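PDB 4F43: protelomerase from Agrobacterium tumefaciens, which probably cuts replicated telomere junctions and rejoins the strands as the covalently closed hairpin ends of a linear chromosome, which it also protects. Local coordinates for residues A272-A277 / P310-N315. The protein carries 1 engineered substitution. Numbering follows the deposited sequence.
Sequences AYHNFA and PEDRDN
His274 reaches from the helix 263-276 to the side chains of Glu311 and Asp312 on the first turn of the helix 310-316, and this single imidazole makes all the direct contacts between the two segments. The joint is small: 115 Å² is buried in total, and the nearest pair of CA atoms, those of His274 and Asp312, is 9.2 Å apart.

Glu311 makes van der Waals contact with the ring. Its CG lies 3.5 Å from His274 NE2, in an oblique position relative to the ring, and its OE2 comes 3.5 Å from His274 CE1, with the carboxylate turned steeply to the imidazole. That carboxylate has its main polar partner elsewhere, since OE2 is hydrogen-bonded to Tyr124 of the helix 124-134; a longer, weak ion pair runs to Arg125.

In the tyrosine-recombinase-like fold of telomere resolvases, the contact is peripheral: it joins the end of one helix of the catalytic domain to the short helix that follows strand 307-308, about 16 Å at the nearest atom from the hairpin DNA.

Among the polar groups, Asp312 meets the ring at its edge. OD1 stands 3.5 Å from His274 NE2 and also 3.5 Å from CD2, near the ring plane, while the two planes are inclined by 33°. A negative group here would probably favour a protonated imidazole.

The other ring nitrogen fixes the rotation: His274 ND1 donates to Asn275 OD1 over 3.1 Å, with the acceptor almost in the ring plane and an N-H...O angle of 161°. With CG anti to the backbone N (chi1 -173°), His274 projects toward the partner helix, its side chain also touching Leu309.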
loop_
_atom_site.group_PDB
_atom_site.type_symbol
_atom_site.label_atom_id
_atom_site.label_comp_id
_atom_site.label_asym_id
_atom_site.label_seq_id
_atom_site.Cartn_x
_atom_site.Cartn_y
_atom_site.Cartn_z
ATOM N N ALA A 272 14.691 12.636 -1.284
ATOM C CA ALA A 272 15.836 11.899 -0.756
ATOM C C ALA A 272 16.818 11.518 -1.859
ATOM O O ALA A 272 18.017 11.387 -1.608
ATOM C CB ALA A 272 15.388 10.679 0.017
ATOM N N TYR A 273 16.315 11.339 -3.078
ATOM C CA TYR A 273 17.208 11.176 -4.218
ATOM C C TYR A 273 17.917 12.494 -4.500
ATOM O O TYR A 273 19.105 12.519 -4.818
ATOM C CB TYR A 273 16.454 10.716 -5.468
ATOM C CG TYR A 273 17.327 10.694 -6.704
ATOM C CD1 TYR A 273 18.153 9.611 -6.974
ATOM C CD2 TYR A 273 17.333 11.763 -7.594
ATOM C CE1 TYR A 273 18.959 9.591 -8.098
ATOM C CE2 TYR A 273 18.133 11.751 -8.718
ATOM C CZ TYR A 273 18.943 10.662 -8.967
ATOM O OH TYR A 273 19.740 10.647 -10.089
ATOM N N HIS A 274 17.176 13.590 -4.379
ATOM C CA HIS A 274 17.717 14.917 -4.657
ATOM C C HIS A 274 18.816 15.305 -3.669
ATOM O O HIS A 274 19.678 16.126 -3.981
ATOM C CB HIS A 274 16.596 15.957 -4.623
ATOM C CG HIS A 274 17.023 17.324 -5.060
ATOM N ND1 HIS A 274 17.626 18.225 -4.209
ATOM C CD2 HIS A 274 16.927 17.945 -6.259
ATOM C CE1 HIS A 274 17.887 19.341 -4.866
ATOM N NE2 HIS A 274 17.473 19.198 -6.112
ATOM N N ASN A 275 18.787 14.711 -2.481
ATOM C CA ASN A 275 19.734 15.080 -1.430
ATOM C C ASN A 275 20.848 14.070 -1.143
ATOM O O ASN A 275 22.002 14.456 -0.955
ATOM C CB ASN A 275 18.995 15.407 -0.129
ATOM C CG ASN A 275 18.240 16.721 -0.199
ATOM O OD1 ASN A 275 17.829 17.157 -1.274
ATOM N ND2 ASN A 275 18.061 17.363 0.950
ATOM N N PHE A 276 20.510 12.785 -1.106
ATOM C CA PHE A 276 21.437 11.784 -0.580
ATOM C C PHE A 276 22.037 10.832 -1.614
ATOM O O PHE A 276 22.950 10.071 -1.295
ATOM C CB PHE A 276 20.758 10.966 0.522
ATOM C CG PHE A 276 20.167 11.800 1.618
ATOM C CD1 PHE A 276 20.954 12.252 2.663
ATOM C CD2 PHE A 276 18.822 12.127 1.609
ATOM C CE1 PHE A 276 20.413 13.018 3.675
ATOM C CE2 PHE A 276 18.273 12.893 2.618
ATOM C CZ PHE A 276 19.070 13.339 3.652
ATOM N N ALA A 277 21.532 10.875 -2.841
ATOM C CA ALA A 277 21.924 9.901 -3.859
ATOM C C ALA A 277 23.398 9.973 -4.257
ATOM O O ALA A 277 23.881 11.022 -4.688
ATOM C CB ALA A 277 21.042 10.033 -5.085
ATOM N N PRO A 310 11.194 21.898 -8.166
ATOM C CA PRO A 310 11.260 23.269 -8.688
ATOM C C PRO A 310 12.665 23.679 -9.114
ATOM O O PRO A 310 12.820 24.336 -10.141
ATOM C CB PRO A 310 10.819 24.117 -7.494
ATOM C CG PRO A 310 9.968 23.216 -6.689
ATOM C CD PRO A 310 10.550 21.847 -6.841
ATOM N N GLU A 311 13.669 23.302 -8.329
ATOM C CA GLU A 311 15.053 23.646 -8.641
ATOM C C GLU A 311 15.544 22.943 -9.904
ATOM O O GLU A 311 16.267 23.532 -10.709
ATOM C CB GLU A 311 15.975 23.337 -7.459
ATOM C CG GLU A 311 15.591 22.102 -6.662
ATOM C CD GLU A 311 15.011 22.447 -5.302
ATOM O OE1 GLU A 311 14.106 23.306 -5.239
ATOM O OE2 GLU A 311 15.468 21.867 -4.294
ATOM N N ASP A 312 15.150 21.684 -10.070
ATOM C CA ASP A 312 15.489 20.933 -11.271
ATOM C C ASP A 312 14.824 21.571 -12.483
ATOM O O ASP A 312 15.451 21.749 -13.527
ATOM C CB ASP A 312 15.052 19.474 -11.138
ATOM C CG ASP A 312 15.700 18.775 -9.959
ATOM O OD1 ASP A 312 16.766 19.240 -9.504
ATOM O OD2 ASP A 312 15.145 17.759 -9.489
ATOM N N ARG A 313 13.550 21.917 -12.323
ATOM C CA ARG A 313 12.787 22.609 -13.354
ATOM C C ARG A 313 13.478 23.915 -13.729
ATOM O O ARG A 313 13.468 24.322 -14.889
ATOM C CB ARG A 313 11.361 22.880 -12.857
ATOM C CG ARG A 313 10.378 23.399 -13.908
ATOM C CD ARG A 313 10.381 24.921 -13.993
ATOM N NE ARG A 313 10.511 25.543 -12.677
ATOM C CZ ARG A 313 9.486 25.932 -11.925
ATOM N NH1 ARG A 313 8.243 25.770 -12.358
ATOM N NH2 ARG A 313 9.703 26.488 -10.741
ATOM N N ASP A 314 14.079 24.564 -12.738
ATOM C CA ASP A 314 14.776 25.825 -12.956
ATOM C C ASP A 314 16.069 25.635 -13.742
ATOM O O ASP A 314 16.227 26.196 -14.827
ATOM C CB ASP A 314 15.066 26.521 -11.623
ATOM C CG ASP A 314 13.826 27.141 -11.010
ATOM O OD1 ASP A 314 12.874 27.438 -11.762
ATOM O OD2 ASP A 314 13.804 27.338 -9.776
ATOM N N ASN A 315 16.991 24.844 -13.200
ATOM C CA ASN A 315 18.290 24.664 -13.845
ATOM C C ASN A 315 18.234 23.849 -15.139
ATOM O O ASN A 315 19.221 23.771 -15.871
ATOM C CB ASN A 315 19.328 24.094 -12.868
ATOM C CG ASN A 315 18.936 22.737 -12.311
ATOM O OD1 ASN A 315 18.561 21.828 -13.050
ATOM N ND2 ASN A 315 19.023 22.596 -10.991
#